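Long-range contacts in ribokinase (Giardia lamblia, PDB 6WHJ), which probably catalyses the ATP- and magnesium-dependent phosphorylation of D-ribose at O-5, giving D-ribose 5-phosphate, as a homodimeric kinase of the PfkB family: residues B[16-22]-B[99-105]; B[23-27]-B[104-110]. All coordinates share one frame. Numbering follows the deposited sequence.

Interaction 1. Residues B[16-22]-B[99-105]; sequences NRDLVWY and GNAGIYV. With EDO (1,2-ethanediol), chain F.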
# COMPACT_ATOMS: atom_id res chain seq x y z
N ASN B 16 2.61 -9.67 9.46
CA ASN B 16 2.15 -8.50 8.72
C ASN B 16 0.91 -8.88 7.94
O ASN B 16 0.86 -9.94 7.31
CB ASN B 16 3.23 -7.98 7.75
CG ASN B 16 4.51 -7.54 8.45
OD1 ASN B 16 4.47 -6.83 9.44
ND2 ASN B 16 5.64 -7.97 7.92
N ARG B 17 -0.10 -8.02 7.98
CA ARG B 17 -1.21 -8.12 7.04
C ARG B 17 -0.75 -7.51 5.72
O ARG B 17 -0.43 -6.31 5.66
CB ARG B 17 -2.45 -7.41 7.59
CG ARG B 17 -3.70 -7.58 6.73
CD ARG B 17 -3.96 -9.04 6.48
NE ARG B 17 -5.20 -9.30 5.75
CZ ARG B 17 -6.29 -9.85 6.27
NH1 ARG B 17 -6.32 -10.22 7.55
NH2 ARG B 17 -7.36 -10.05 5.50
N ASP B 18 -0.67 -8.33 4.68
CA ASP B 18 -0.19 -7.88 3.38
C ASP B 18 -1.32 -7.17 2.64
O ASP B 18 -2.39 -7.74 2.43
CB ASP B 18 0.31 -9.08 2.57
CG ASP B 18 1.70 -9.55 2.98
OD1 ASP B 18 2.41 -8.85 3.73
OD2 ASP B 18 2.06 -10.68 2.58
N LEU B 19 -1.10 -5.90 2.30
CA LEU B 19 -2.05 -5.15 1.47
C LEU B 19 -1.41 -4.93 0.10
O LEU B 19 -0.46 -4.16 -0.03
CB LEU B 19 -2.44 -3.84 2.13
CG LEU B 19 -2.89 -3.95 3.59
CD1 LEU B 19 -3.03 -2.58 4.23
CD2 LEU B 19 -4.18 -4.71 3.64
N VAL B 20 -1.97 -5.59 -0.91
CA VAL B 20 -1.30 -5.81 -2.19
C VAL B 20 -2.14 -5.23 -3.31
O VAL B 20 -3.34 -5.50 -3.39
CB VAL B 20 -1.04 -7.31 -2.43
CG1 VAL B 20 -0.37 -7.53 -3.78
CG2 VAL B 20 -0.16 -7.87 -1.34
N TRP B 21 -1.51 -4.44 -4.18
CA TRP B 21 -2.15 -3.93 -5.39
C TRP B 21 -1.42 -4.48 -6.61
O TRP B 21 -0.19 -4.38 -6.70
CB TRP B 21 -2.15 -2.39 -5.41
CG TRP B 21 -3.10 -1.75 -4.43
CD1 TRP B 21 -4.36 -1.29 -4.69
CD2 TRP B 21 -2.85 -1.50 -3.05
NE1 TRP B 21 -4.91 -0.77 -3.55
CE2 TRP B 21 -4.01 -0.89 -2.52
CE3 TRP B 21 -1.77 -1.74 -2.19
CZ2 TRP B 21 -4.12 -0.52 -1.19
CZ3 TRP B 21 -1.88 -1.37 -0.86
CH2 TRP B 21 -3.05 -0.76 -0.38
N TYR B 22 -2.18 -5.02 -7.55
CA TYR B 22 -1.63 -5.58 -8.78
C TYR B 22 -1.79 -4.56 -9.88
O TYR B 22 -2.91 -4.15 -10.21
CB TYR B 22 -2.32 -6.90 -9.14
CG TYR B 22 -2.01 -8.00 -8.14
CD1 TYR B 22 -2.75 -8.13 -6.97
CD2 TYR B 22 -0.95 -8.87 -8.35
CE1 TYR B 22 -2.45 -9.12 -6.05
CE2 TYR B 22 -0.63 -9.85 -7.44
CZ TYR B 22 -1.38 -9.98 -6.28
OH TYR B 22 -1.05 -10.97 -5.38
N GLY B 99 1.02 -5.10 12.45
CA GLY B 99 1.88 -4.73 11.34
C GLY B 99 1.22 -4.99 10.00
O GLY B 99 0.37 -5.87 9.86
N ASN B 100 1.60 -4.19 9.00
CA ASN B 100 1.14 -4.43 7.64
C ASN B 100 2.26 -4.14 6.65
O ASN B 100 3.34 -3.65 7.00
CB ASN B 100 -0.12 -3.63 7.27
CG ASN B 100 0.07 -2.12 7.34
OD1 ASN B 100 1.14 -1.58 7.03
ND2 ASN B 100 -1.01 -1.42 7.63
N ALA B 101 1.97 -4.45 5.39
CA ALA B 101 2.84 -4.14 4.26
C ALA B 101 1.99 -3.65 3.10
O ALA B 101 0.97 -4.27 2.77
CB ALA B 101 3.64 -5.38 3.84
N GLY B 102 2.42 -2.55 2.49
CA GLY B 102 1.80 -2.04 1.28
C GLY B 102 2.64 -2.46 0.09
O GLY B 102 3.78 -2.03 -0.05
N ILE B 103 2.06 -3.29 -0.77
CA ILE B 103 2.81 -4.00 -1.80
C ILE B 103 2.25 -3.66 -3.17
O ILE B 103 1.03 -3.67 -3.38
CB ILE B 103 2.77 -5.52 -1.54
CG1 ILE B 103 3.36 -5.84 -0.16
CG2 ILE B 103 3.50 -6.28 -2.65
CD1 ILE B 103 3.37 -7.30 0.20
N TYR B 104 3.15 -3.33 -4.10
CA TYR B 104 2.85 -3.23 -5.52
C TYR B 104 3.48 -4.40 -6.25
O TYR B 104 4.69 -4.65 -6.11
CB TYR B 104 3.38 -1.93 -6.14
CG TYR B 104 2.84 -0.63 -5.58
CD1 TYR B 104 1.67 -0.59 -4.81
CD2 TYR B 104 3.49 0.56 -5.85
CE1 TYR B 104 1.19 0.62 -4.33
CE2 TYR B 104 3.02 1.76 -5.37
CZ TYR B 104 1.88 1.79 -4.62
OH TYR B 104 1.44 3.00 -4.15
N VAL B 105 2.68 -5.12 -7.03
CA VAL B 105 3.16 -6.22 -7.85
C VAL B 105 2.93 -5.83 -9.31
O VAL B 105 1.79 -5.61 -9.73
CB VAL B 105 2.46 -7.53 -7.50
CG1 VAL B 105 3.06 -8.67 -8.30
CG2 VAL B 105 2.58 -7.80 -6.01
C1 EDO F . 7.04 -10.20 3.94
O1 EDO F . 7.82 -9.01 4.09
C2 EDO F . 5.56 -9.85 3.86
O2 EDO F . 5.27 -8.86 4.85

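Interaction 2. Residues B[23-27]-B[104-110]; sequences VKDFP and YVAESGE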
# COMPACT_ATOMS: atom_id res chain seq x y z
N VAL B 23 -0.66 -4.13 -10.44
CA VAL B 23 -0.61 -3.07 -11.44
C VAL B 23 0.10 -3.60 -12.68
O VAL B 23 0.81 -4.61 -12.62
CB VAL B 23 0.10 -1.81 -10.90
CG1 VAL B 23 -0.67 -1.24 -9.75
CG2 VAL B 23 1.51 -2.18 -10.43
N LYS B 24 -0.10 -2.91 -13.80
CA LYS B 24 0.65 -3.25 -15.00
C LYS B 24 2.13 -2.99 -14.78
O LYS B 24 2.97 -3.86 -15.00
CB LYS B 24 0.15 -2.43 -16.19
CG LYS B 24 -1.06 -2.99 -16.90
CD LYS B 24 -1.37 -2.16 -18.14
CE LYS B 24 -2.74 -2.47 -18.72
NZ LYS B 24 -3.08 -1.56 -19.87
N ASP B 25 2.46 -1.77 -14.35
CA ASP B 25 3.82 -1.38 -14.02
C ASP B 25 3.78 -0.53 -12.76
O ASP B 25 2.75 0.05 -12.41
CB ASP B 25 4.49 -0.63 -15.16
CG ASP B 25 4.81 -1.54 -16.32
OD1 ASP B 25 5.72 -2.39 -16.16
OD2 ASP B 25 4.13 -1.43 -17.37
N PHE B 26 4.91 -0.49 -12.06
CA PHE B 26 5.00 0.36 -10.89
C PHE B 26 4.69 1.80 -11.30
O PHE B 26 5.12 2.25 -12.37
CB PHE B 26 6.39 0.30 -10.26
CG PHE B 26 6.76 -1.05 -9.74
CD1 PHE B 26 5.92 -1.73 -8.87
CD2 PHE B 26 7.96 -1.63 -10.10
CE1 PHE B 26 6.27 -2.98 -8.38
CE2 PHE B 26 8.32 -2.87 -9.61
CZ PHE B 26 7.47 -3.55 -8.75
N PRO B 27 3.94 2.54 -10.50
CA PRO B 27 3.76 3.96 -10.79
C PRO B 27 5.09 4.68 -10.60
O PRO B 27 5.94 4.25 -9.82
CB PRO B 27 2.73 4.40 -9.75
CG PRO B 27 2.95 3.45 -8.61
CD PRO B 27 3.30 2.14 -9.24
N TYR B 104 3.15 -3.33 -4.10
CA TYR B 104 2.85 -3.23 -5.52
C TYR B 104 3.48 -4.40 -6.25
O TYR B 104 4.69 -4.65 -6.11
CB TYR B 104 3.38 -1.93 -6.14
CG TYR B 104 2.84 -0.63 -5.58
CD1 TYR B 104 1.67 -0.59 -4.81
CD2 TYR B 104 3.49 0.56 -5.85
CE1 TYR B 104 1.19 0.62 -4.33
CE2 TYR B 104 3.02 1.76 -5.37
CZ TYR B 104 1.88 1.79 -4.62
OH TYR B 104 1.44 3.00 -4.15
N VAL B 105 2.68 -5.12 -7.03
CA VAL B 105 3.16 -6.22 -7.85
C VAL B 105 2.93 -5.83 -9.31
O VAL B 105 1.79 -5.61 -9.73
CB VAL B 105 2.46 -7.53 -7.50
CG1 VAL B 105 3.06 -8.67 -8.30
CG2 VAL B 105 2.58 -7.80 -6.01
N ALA B 106 4.03 -5.69 -10.06
CA ALA B 106 3.94 -5.41 -11.49
C ALA B 106 3.68 -6.71 -12.26
O ALA B 106 3.81 -7.81 -11.72
CB ALA B 106 5.22 -4.75 -11.99
N GLU B 107 3.28 -6.56 -13.53
CA GLU B 107 3.02 -7.74 -14.35
C GLU B 107 4.29 -8.54 -14.62
O GLU B 107 4.20 -9.70 -15.01
CB GLU B 107 2.39 -7.35 -15.69
CG GLU B 107 0.94 -6.89 -15.62
CD GLU B 107 0.45 -6.33 -16.94
OE1 GLU B 107 -0.78 -6.32 -17.16
OE2 GLU B 107 1.30 -5.89 -17.76
N SER B 108 5.46 -7.95 -14.40
CA SER B 108 6.70 -8.69 -14.49
C SER B 108 6.88 -9.65 -13.32
O SER B 108 7.67 -10.59 -13.42
CB SER B 108 7.88 -7.72 -14.59
OG SER B 108 7.97 -6.89 -13.45
N GLY B 109 6.16 -9.44 -12.22
CA GLY B 109 6.33 -10.22 -11.02
C GLY B 109 7.12 -9.50 -9.95
O GLY B 109 7.13 -9.95 -8.80
N GLU B 110 7.73 -8.38 -10.31
CA GLU B 110 8.54 -7.61 -9.37
C GLU B 110 7.65 -6.99 -8.29
O GLU B 110 6.46 -6.75 -8.49
CB GLU B 110 9.32 -6.53 -10.12
CG GLU B 110 10.62 -6.12 -9.44
CD GLU B 110 11.57 -5.33 -10.34
OE1 GLU B 110 11.12 -4.70 -11.34
OE2 GLU B 110 12.78 -5.34 -10.02

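Interaction 1. Residues B[16-22]-B[99-105]
Strands 16-22 and 99-105 run parallel, their axes approaching to 4.0 Å at 22°. The amide of N16, like the carboxylate of D18, suits a sugar pocket: both residues, with R17, are predicted to bind the substrate, and an ethanediol, probably from the crystallisation liquor, lies between them, its O2 accepting from N16 ND2 (3.2 Å) and donating to D18 OD1 (3.1 Å). R17 starts the backbone ladder, its N bonding G99 O at 2.9 Å and its O receiving A101 N at 3.0 Å; the long guanidinium side chain leads off to E76 and S39. D18 OD1 rests 3.7 Å from A101 CB, a small methyl beside the polar group. L19 continues the ladder through N to A101 O (2.7 Å) and O to I103 N (2.8 Å). V20, beta-branched and apolar, packs CG2 on I103 CB (3.8 Å) and CG1 on V105 CG2 (3.7 Å). W21 N bonds I103 O (2.8 Å) and W21 O takes V105 N (3.0 Å), while the indole edge reaches G102 CA, 4.3 Å from CZ3, where no side chain intervenes. Y22 lays CD2 3.8 Å from V105 CB. L19, W21, N100 and Y104 face the second subunit, and the two strands form the middle of a four-stranded sheet, flanked antiparallel by strands 32-42 and 111-116.

Interaction 2. Residues B[23-27]-B[104-110]
F26, the most extensively covered residue of this contact, puts its ring at the apolar centre. A106 CB sits over its face, 4.1 Å from the ring centroid and 11° off the normal, a CH-pi contact that a compact methyl makes without crowding the flat ring. F26 CD1 also packs on Y104 CB at 3.7 Å, and the ring edge meets the backbone, with F26 CE1 3.2 Å from Y104 O. F26 CZ also comes within 3.4 Å of E110 O. Beside the ring P27, rigid and apolar, puts CG 3.7 Å from Y104 CE2. Further out, main-chain bonds join the two segments. V23 N donates to V105 O at 2.9 Å, and, one residue further along 23-27, K24 O accepts from E107 N at 3.1 Å; A106 CA adds a CA-H...O contact to V23 O at 3.4 Å. At the exposed edge K24 CG comes within 3.4 Å of E107 OE1, but K24 NZ lies 5.9 Å from that oxygen; charged residues suit this solvent-facing place. Residues 106-109 make a type I beta turn, closed by G109 N to A106 O at 2.9 Å; G109 has a positive phi of 103°, readily adopted without a side chain. A106 N also bonds E110 O at 3.1 Å. The arrangement is that of a beta hairpin connecting strands 99-105 and 111-116, with the loop after strand 16-22 packed against A106 and E107, where the turn begins, and against E110, at the outer end of the small sheet that forms the lid of ribokinase-type kinases.

The two contacts follow one another along a single pair of chain segments, their centres 13 Å apart. Interaction 1 pairs strands 16-22 and 99-105; interaction 2 continues from the C-terminal ends of these strands into the loops beyond, and shares Y104 and V105 with interaction 1. In sequence the order is 16-22, 23-27, then, after 71 intervening residues, 99-105 and the overlapping 104-110, so the segments alternate. Both belong to the small four-stranded sheet, away from the nine-stranded sheet of the large domain, and both touch the second subunit, where Y104 stacks on its counterpart. One end of this sheet thus carries residues predicted to bind the substrate, the other a turn, and one face the dimer contact.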